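PDB 2QZC: transcriptional activator TenA-1 from Sulfolobus solfataricus P2, which is probably a TenA-like thiaminase of the TENA/THI-4/PQQC family, with a helical heme oxygenase-like fold. Local coordinates for residues Leu29-Asp33 with Gly34-Leu38; Lys170-Glu173 with Ala174-Tyr177; Asp187-Asn190 with Ile191-Ser195; Ile149-Asn153 with Glu154-Thr158. All blocks are in the same frame, centred on the assembly; numbering follows the deposited sequence.

Contact 1. Residues Leu29-Asp33 with Gly34-Leu38; sequences LKMRD and GSLPL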
# COMPACT_ATOMS: atom_id res chain seq x y z
N LEU A 29 -6.87 11.11 30.21
CA LEU A 29 -7.76 11.71 31.22
C LEU A 29 -7.66 13.22 31.19
O LEU A 29 -8.68 13.91 31.34
CB LEU A 29 -7.42 11.18 32.62
CG LEU A 29 -7.50 9.67 32.85
CD1 LEU A 29 -7.17 9.26 34.33
CD2 LEU A 29 -8.85 9.11 32.38
N LYS A 30 -6.45 13.76 30.96
CA LYS A 30 -6.24 15.21 30.88
C LYS A 30 -6.78 15.79 29.58
O LYS A 30 -7.15 16.96 29.54
CB LYS A 30 -4.81 15.61 31.14
CG LYS A 30 -4.34 15.24 32.55
CD LYS A 30 -2.96 15.75 32.88
CE LYS A 30 -2.99 17.25 33.22
NZ LYS A 30 -3.87 17.61 34.41
N MSE A 31 -6.80 14.99 28.49
CA MSE A 31 -7.49 15.44 27.27
C MSE A 31 -9.01 15.54 27.51
O MSE A 31 -9.66 16.50 27.10
CB MSE A 31 -7.22 14.54 26.04
CG MSE A 31 -5.88 14.78 25.45
SE MSE A 31 -5.75 14.03 23.65
CE MSE A 31 -5.85 12.26 24.10
N ARG A 32 -9.55 14.53 28.18
CA ARG A 32 -11.00 14.45 28.44
C ARG A 32 -11.46 15.60 29.33
O ARG A 32 -12.54 16.13 29.08
CB ARG A 32 -11.37 13.10 29.08
CG ARG A 32 -12.85 12.95 29.50
CD ARG A 32 -13.80 13.07 28.36
NE ARG A 32 -15.18 12.98 28.81
CZ ARG A 32 -15.88 13.98 29.35
NH1 ARG A 32 -15.34 15.18 29.59
NH2 ARG A 32 -17.15 13.78 29.70
N ASP A 33 -10.69 15.96 30.36
CA ASP A 33 -11.11 17.11 31.23
C ASP A 33 -10.61 18.44 30.71
O ASP A 33 -10.85 19.48 31.32
CB ASP A 33 -10.81 16.87 32.72
CG ASP A 33 -9.37 16.93 33.09
OD1 ASP A 33 -8.50 17.35 32.33
OD2 ASP A 33 -9.09 16.56 34.27
N GLY A 34 -9.87 18.42 29.61
CA GLY A 34 -9.34 19.60 28.97
C GLY A 34 -8.13 20.22 29.59
O GLY A 34 -7.63 21.20 29.04
N SER A 35 -7.63 19.66 30.70
CA SER A 35 -6.53 20.25 31.45
C SER A 35 -5.13 20.00 30.88
O SER A 35 -4.16 20.61 31.34
CB SER A 35 -6.54 19.77 32.91
OG SER A 35 -6.24 18.37 33.01
N LEU A 36 -4.98 19.10 29.89
CA LEU A 36 -3.67 18.84 29.31
C LEU A 36 -3.13 20.12 28.70
O LEU A 36 -3.80 20.72 27.84
CB LEU A 36 -3.74 17.76 28.20
CG LEU A 36 -2.40 17.29 27.62
CD1 LEU A 36 -1.66 16.44 28.65
CD2 LEU A 36 -2.63 16.51 26.30
N PRO A 37 -1.92 20.55 29.12
CA PRO A 37 -1.38 21.75 28.51
C PRO A 37 -1.17 21.61 27.00
O PRO A 37 -0.69 20.56 26.53
CB PRO A 37 -0.04 21.92 29.21
CG PRO A 37 -0.16 21.23 30.48
CD PRO A 37 -1.02 20.04 30.16
N LEU A 38 -1.52 22.64 26.24
CA LEU A 38 -1.34 22.59 24.79
C LEU A 38 0.11 22.38 24.35
O LEU A 38 0.32 21.75 23.28
CB LEU A 38 -2.02 23.77 24.07
CG LEU A 38 -3.55 23.77 24.04
CD1 LEU A 38 -3.98 25.05 23.28
CD2 LEU A 38 -4.19 22.56 23.36
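The flat group here is the carboxylate of Asp33, and Ser35 meets it at OD1 with two donors. Ser35 OG lies on the syn side, 18° out of the carboxylate plane, and gives a short bond of 2.6 Å to Asp33 OD1. Ser35 N comes from the anti side, tilted further from the plane, at 3.0 Å from Asp33 OD1. With CG set between its backbone N and carbonyl carbon (chi1 72°), Asp33 turns its acid forward over the chain that follows. The side chain of Lys30 bends at its last two torsions, and NZ gives a hydrogen bond of 2.9 Å to Ser35 OG. With an alanine in place of Lys30, Ser35 OG would probably lose this donor and the carboxylate a nearby positive charge. Leu36 N bonds to Lys30 O at 3.1 Å, from above the carbonyl plane. Gly34 has positive phi, which favours glycine, and its N makes a weak bond to Met31 O. On the buried side, CG of selenomethionine Met31 lies 3.8 Å from Leu36 CD2, the two side chains running side by side. Lys30, Ser35 and Asp33 are linked by hydrogen bonds at the end of helix 26-32. A glycerol, probably from crystallisation, hydrogen-bonds Asp33 OD2 and Ser35 OG, and Lys30 NZ weakly. The lysine probably stabilises the negative charge of Asp33 through the shared hydroxyl.

Contact 2. Residues Lys170-Glu173 with Ala174-Tyr177; sequences KRIE and AILY
Leu176 N bonds to Ile172 O at 2.9 Å, the shortest of four consecutive i to i+4 backbone bonds. The N-H points at the oxygen with an angle of 163°. The other three donors are Ala174 N, Ile175 N and Tyr177 N, bonded to the carbonyl oxygens of Lys170, Arg171 and Glu173. The side chains meet three and four residues apart. Leu176 CD1 rests 4.1 Å from Ile172 CG2, and the two side chains run side by side in the same direction. The branching of Ile172 explains this: CG2 is the branch anti to the backbone N, while CG1 is anti to the carbonyl carbon (chi1 -56°). The CG1 branch serves another neighbour, with Ile172 CD1 lying 4.2 Å from Ile175 CD1. Leu176 CG also sits 3.4 Å from Ile172 O, beside the backbone bond. An alanine in place of Leu176 would probably leave the CG2 methyl of Ile172 without this neighbour and open a gap along that side of the helix. Ile175 CG1 approaches Arg171 O in a similar way, at 3.3 Å. Beyond the helix, Ile172 and Ile175 pack on Met138 of helix 127-148. Ala174 meets Lys73, Ile74 and Leu77 of helix 68-78. Lys170 NZ forms a salt bridge with Glu167, one turn back. The segment is a regular amphipathic alpha-helix with apolar residues against neighbouring helices, as expected in the all-helical heme oxygenase-like fold.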
# COMPACT_ATOMS: atom_id res chain seq x y z
N LYS A 170 -14.75 2.15 10.07
CA LYS A 170 -14.69 1.26 8.88
C LYS A 170 -13.28 0.70 8.70
O LYS A 170 -13.11 -0.47 8.33
CB LYS A 170 -15.17 1.98 7.61
CG LYS A 170 -16.66 2.20 7.56
CD LYS A 170 -17.00 2.94 6.27
CE LYS A 170 -18.49 3.19 6.13
NZ LYS A 170 -18.79 4.04 4.94
N ARG A 171 -12.27 1.55 8.94
CA ARG A 171 -10.88 1.08 8.88
C ARG A 171 -10.66 -0.02 9.92
O ARG A 171 -10.04 -1.05 9.60
CB ARG A 171 -9.88 2.19 9.19
CG ARG A 171 -9.58 3.19 8.12
CD ARG A 171 -8.42 4.07 8.65
NE ARG A 171 -8.00 5.13 7.76
CZ ARG A 171 -8.63 6.29 7.55
NH1 ARG A 171 -9.82 6.55 8.10
NH2 ARG A 171 -8.10 7.17 6.71
N ILE A 172 -11.13 0.21 11.14
CA ILE A 172 -10.99 -0.78 12.22
C ILE A 172 -11.70 -2.08 11.86
O ILE A 172 -11.18 -3.17 12.07
CB ILE A 172 -11.43 -0.26 13.60
CG1 ILE A 172 -10.66 1.01 13.96
CG2 ILE A 172 -11.34 -1.35 14.67
CD1 ILE A 172 -9.12 0.88 13.90
N GLU A 173 -12.90 -1.98 11.30
CA GLU A 173 -13.59 -3.19 10.87
C GLU A 173 -12.79 -4.01 9.86
O GLU A 173 -12.74 -5.22 9.98
CB GLU A 173 -14.98 -2.85 10.30
CG GLU A 173 -15.94 -2.40 11.36
CD GLU A 173 -17.26 -1.82 10.84
OE1 GLU A 173 -17.44 -1.66 9.61
OE2 GLU A 173 -18.09 -1.48 11.72
N ALA A 174 -12.15 -3.34 8.90
CA ALA A 174 -11.33 -4.03 7.90
C ALA A 174 -10.10 -4.72 8.55
O ALA A 174 -9.72 -5.83 8.19
CB ALA A 174 -10.89 -3.07 6.80
N ILE A 175 -9.50 -4.04 9.53
CA ILE A 175 -8.35 -4.59 10.27
C ILE A 175 -8.77 -5.82 11.07
O ILE A 175 -8.09 -6.84 11.04
CB ILE A 175 -7.72 -3.48 11.16
CG1 ILE A 175 -7.07 -2.41 10.26
CG2 ILE A 175 -6.69 -4.12 12.17
CD1 ILE A 175 -6.75 -1.08 10.99
N LEU A 176 -9.93 -5.74 11.73
CA LEU A 176 -10.44 -6.86 12.53
C LEU A 176 -10.82 -8.04 11.65
O LEU A 176 -10.63 -9.17 12.08
CB LEU A 176 -11.57 -6.44 13.48
CG LEU A 176 -11.19 -5.46 14.62
CD1 LEU A 176 -12.37 -5.18 15.54
CD2 LEU A 176 -9.99 -5.94 15.47
N TYR A 177 -11.37 -7.80 10.44
CA TYR A 177 -11.67 -8.87 9.47
C TYR A 177 -10.37 -9.64 9.13
O TYR A 177 -10.34 -10.88 9.06
CB TYR A 177 -12.35 -8.24 8.24
CG TYR A 177 -12.81 -9.16 7.13
CD1 TYR A 177 -13.68 -10.23 7.39
CD2 TYR A 177 -12.46 -8.90 5.80
CE1 TYR A 177 -14.12 -11.07 6.35
CE2 TYR A 177 -12.92 -9.73 4.74
CZ TYR A 177 -13.75 -10.80 5.03
OH TYR A 177 -14.19 -11.61 4.01

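Contact 3. Residues Asp187-Asn190 with Ile191-Ser195; sequences DLLN and IFINS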
# COMPACT_ATOMS: atom_id res chain seq x y z
N ASP A 187 3.22 -16.37 21.45
CA ASP A 187 4.24 -15.50 20.83
C ASP A 187 3.58 -14.29 20.24
O ASP A 187 4.11 -13.18 20.37
CB ASP A 187 5.05 -16.23 19.76
CG ASP A 187 6.07 -17.22 20.35
OD1 ASP A 187 6.43 -17.15 21.55
OD2 ASP A 187 6.54 -18.05 19.53
N LEU A 188 2.42 -14.43 19.60
CA LEU A 188 1.72 -13.29 19.05
C LEU A 188 1.16 -12.40 20.13
O LEU A 188 1.24 -11.17 20.06
CB LEU A 188 0.62 -13.71 18.07
CG LEU A 188 1.11 -14.32 16.76
CD1 LEU A 188 -0.03 -15.01 15.95
CD2 LEU A 188 1.71 -13.26 15.85
N LEU A 189 0.63 -12.99 21.20
CA LEU A 189 0.18 -12.20 22.33
C LEU A 189 1.33 -11.36 22.90
O LEU A 189 1.13 -10.19 23.28
CB LEU A 189 -0.42 -13.10 23.43
CG LEU A 189 -0.78 -12.44 24.75
CD1 LEU A 189 -1.78 -11.29 24.57
CD2 LEU A 189 -1.31 -13.54 25.73
N ASN A 190 2.53 -11.92 22.96
CA ASN A 190 3.70 -11.20 23.48
C ASN A 190 4.08 -10.00 22.63
O ASN A 190 4.48 -8.97 23.18
CB ASN A 190 4.85 -12.16 23.71
CG ASN A 190 4.63 -13.05 24.94
OD1 ASN A 190 3.85 -12.71 25.82
ND2 ASN A 190 5.37 -14.16 25.00
N ILE A 191 3.86 -10.10 21.32
CA ILE A 191 4.08 -8.96 20.40
C ILE A 191 3.06 -7.86 20.72
O ILE A 191 3.40 -6.66 20.81
CB ILE A 191 3.98 -9.40 18.92
CG1 ILE A 191 5.16 -10.31 18.58
CG2 ILE A 191 3.99 -8.19 17.95
CD1 ILE A 191 5.01 -11.06 17.23
N PHE A 192 1.78 -8.24 20.85
CA PHE A 192 0.69 -7.33 21.18
C PHE A 192 0.99 -6.63 22.51
O PHE A 192 0.83 -5.40 22.65
CB PHE A 192 -0.62 -8.14 21.27
CG PHE A 192 -1.88 -7.33 21.39
CD1 PHE A 192 -2.38 -7.00 22.65
CD2 PHE A 192 -2.64 -6.98 20.26
CE1 PHE A 192 -3.57 -6.29 22.78
CE2 PHE A 192 -3.84 -6.31 20.39
CZ PHE A 192 -4.30 -5.96 21.66
N ILE A 193 1.43 -7.40 23.51
CA ILE A 193 1.79 -6.82 24.84
C ILE A 193 2.89 -5.75 24.68
O ILE A 193 2.77 -4.67 25.24
CB ILE A 193 2.26 -7.92 25.84
CG1 ILE A 193 1.07 -8.81 26.24
CG2 ILE A 193 2.94 -7.28 27.07
CD1 ILE A 193 1.46 -10.10 26.98
N ASN A 194 3.91 -6.05 23.87
CA ASN A 194 4.99 -5.06 23.64
C ASN A 194 4.44 -3.78 23.02
O ASN A 194 4.81 -2.67 23.46
CB ASN A 194 6.17 -5.61 22.82
CG ASN A 194 7.16 -6.37 23.67
OD1 ASN A 194 7.07 -6.36 24.92
ND2 ASN A 194 8.13 -7.04 23.02
N SER A 195 3.54 -3.90 22.03
CA SER A 195 2.92 -2.70 21.47
C SER A 195 2.15 -1.88 22.50
O SER A 195 2.24 -0.64 22.51
CB SER A 195 2.06 -3.04 20.27
OG SER A 195 2.87 -3.45 19.17
O HOH W 1 5.81 -9.27 25.67
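Two turns of the long helix 186-208 make this contact, with Leu189 and Ile193 meeting one turn apart. Ile193 CD1 lies 3.9 Å from Leu189 CG, and the two side chains cross obliquely. The chain of Leu189 leaves with CG opposite the backbone N (chi1 173°), which leads its branches forward to Ile193. The same CD1 of Ile193 also sits 3.7 Å from Asn190 OD1, so this methyl touches both an apolar and a polar neighbour. On another side of the helix, Leu188 CD2 is 4.2 Å from Ile191 CD1, the two side chains lying side by side. In this all-helical, heme oxygenase-like fold the apolar side of helix 186-208 faces its neighbours. Here Phe192 packs on Val132 and Pro136 of helix 127-148, and Leu189 touches Leu11 of helix 6-14. The backbone is regularly alpha-helical, and its shortest bond here is Ile193 N to Leu189 O at 2.8 Å. Asn190 O accepts from Asn194 N at 3.1 Å. It also accepts from a water at 2.8 Å from Asn190 O, which gives a weak bond to Asn194 OD1 as well.

Contact 4. Residues Ile149-Asn153 with Glu154-Thr158; sequences IDSPN and EVYKT
Asn153 caps the N-terminus of helix 154-164, its OD1 accepting from Tyr156 N at 3.1 Å. The N-H points well at the oxygen, with an angle of 165°. The same amide lies over one face of the Tyr156 ring, the two planes 22° apart. OD1 lies over the face, offset toward the rim, and Asn153 CG is 3.4 Å from Tyr156 CD2. This position follows from an Asn153 side chain whose CG stands opposite the backbone N (chi1 -172°). Lys157 reaches back to the loop backbone. Its chain bends at the last two torsions, and NZ bonds to Ile149 O at 2.7 Å, in the carbonyl plane. A weaker bond from Lys157 NZ reaches Ser151 O at 3.1 Å. The methyl CD1 of Ile149 packs on Lys157 CG at 3.9 Å. One shell out, Ser151 OG accepts from Asn153 N at 3.1 Å, an ST turn that is likely to help place the cap. Ser151 OG also bonds to Met31 O, and Tyr156 OH to Leu36 O. The loop joins helix 127-148 to helix 154-164, which packs against helices 26-32, 38-63 and 85-95.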
# COMPACT_ATOMS: atom_id res chain seq x y z
N ILE A 149 -13.98 12.47 22.74
CA ILE A 149 -14.92 13.34 21.96
C ILE A 149 -15.83 14.17 22.87
O ILE A 149 -16.29 15.22 22.43
CB ILE A 149 -15.74 12.50 20.93
CG1 ILE A 149 -16.39 13.38 19.86
CG2 ILE A 149 -16.72 11.55 21.61
CD1 ILE A 149 -15.44 14.15 19.00
N ASP A 150 -16.06 13.71 24.10
CA ASP A 150 -16.88 14.46 25.06
C ASP A 150 -16.13 15.56 25.80
O ASP A 150 -16.72 16.23 26.66
CB ASP A 150 -17.53 13.50 26.05
CG ASP A 150 -18.52 12.57 25.39
OD1 ASP A 150 -19.17 12.96 24.39
OD2 ASP A 150 -18.63 11.43 25.87
N SER A 151 -14.83 15.74 25.53
CA SER A 151 -14.06 16.82 26.13
C SER A 151 -14.71 18.18 25.90
O SER A 151 -15.23 18.44 24.83
CB SER A 151 -12.67 16.89 25.48
OG SER A 151 -11.84 17.86 26.12
N PRO A 152 -14.61 19.08 26.90
CA PRO A 152 -15.04 20.45 26.66
C PRO A 152 -14.03 21.29 25.87
O PRO A 152 -14.32 22.41 25.49
CB PRO A 152 -15.18 20.98 28.09
CG PRO A 152 -14.16 20.32 28.83
CD PRO A 152 -14.15 18.91 28.28
N ASN A 153 -12.84 20.72 25.61
CA ASN A 153 -11.74 21.42 24.94
C ASN A 153 -11.87 21.27 23.43
O ASN A 153 -11.93 20.12 22.93
CB ASN A 153 -10.43 20.81 25.43
CG ASN A 153 -9.25 21.58 24.95
OD1 ASN A 153 -8.87 21.46 23.78
ND2 ASN A 153 -8.66 22.36 25.82
N GLU A 154 -11.85 22.38 22.71
CA GLU A 154 -12.05 22.33 21.27
C GLU A 154 -10.94 21.57 20.51
O GLU A 154 -11.23 20.84 19.55
CB GLU A 154 -12.23 23.74 20.71
CG GLU A 154 -12.52 23.83 19.20
CD GLU A 154 -13.79 23.14 18.69
OE1 GLU A 154 -14.65 22.61 19.44
OE2 GLU A 154 -13.95 23.13 17.45
N VAL A 155 -9.69 21.77 20.92
CA VAL A 155 -8.55 21.05 20.29
C VAL A 155 -8.68 19.55 20.50
O VAL A 155 -8.58 18.78 19.54
CB VAL A 155 -7.20 21.58 20.81
CG1 VAL A 155 -6.05 20.65 20.39
CG2 VAL A 155 -6.96 22.97 20.28
N TYR A 156 -8.96 19.13 21.74
CA TYR A 156 -9.10 17.69 22.03
C TYR A 156 -10.30 17.04 21.42
O TYR A 156 -10.22 15.93 20.89
CB TYR A 156 -8.90 17.37 23.53
CG TYR A 156 -7.65 18.01 24.08
CD1 TYR A 156 -6.45 18.01 23.34
CD2 TYR A 156 -7.63 18.65 25.31
CE1 TYR A 156 -5.33 18.62 23.80
CE2 TYR A 156 -6.48 19.28 25.77
CZ TYR A 156 -5.32 19.26 25.00
OH TYR A 156 -4.16 19.85 25.39
N LYS A 157 -11.43 17.75 21.38
CA LYS A 157 -12.61 17.27 20.70
C LYS A 157 -12.33 17.11 19.19
O LYS A 157 -12.74 16.13 18.56
CB LYS A 157 -13.80 18.25 20.94
CG LYS A 157 -15.11 17.80 20.36
CD LYS A 157 -16.26 18.83 20.58
CE LYS A 157 -16.67 18.95 22.00
NZ LYS A 157 -17.24 17.70 22.61
N THR A 158 -11.63 18.08 18.61
CA THR A 158 -11.27 18.02 17.18
C THR A 158 -10.38 16.81 16.88
O THR A 158 -10.64 16.07 15.92
CB THR A 158 -10.56 19.30 16.71
OG1 THR A 158 -11.44 20.43 16.88
CG2 THR A 158 -10.15 19.22 15.23

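Along the chain the order is contact 1, contact 4, contact 2, contact 3. Contacts 1 and 4 are neighbours, with centres about 9 Å apart, and they touch. Two probable hydrogen bonds tie them together. The end of helix 26-32 is thereby tied to the start of helix 154-164, far apart in sequence. Contacts 2 and 3 lie on the successive helices 166-179 and 186-208, centres about 19 Å apart, without touching. Both pack on helix 127-148, which leads into the loop of contact 4. Contacts 3 and 4 lie on opposite sides of the chain's centre, about 32 Å apart between centres.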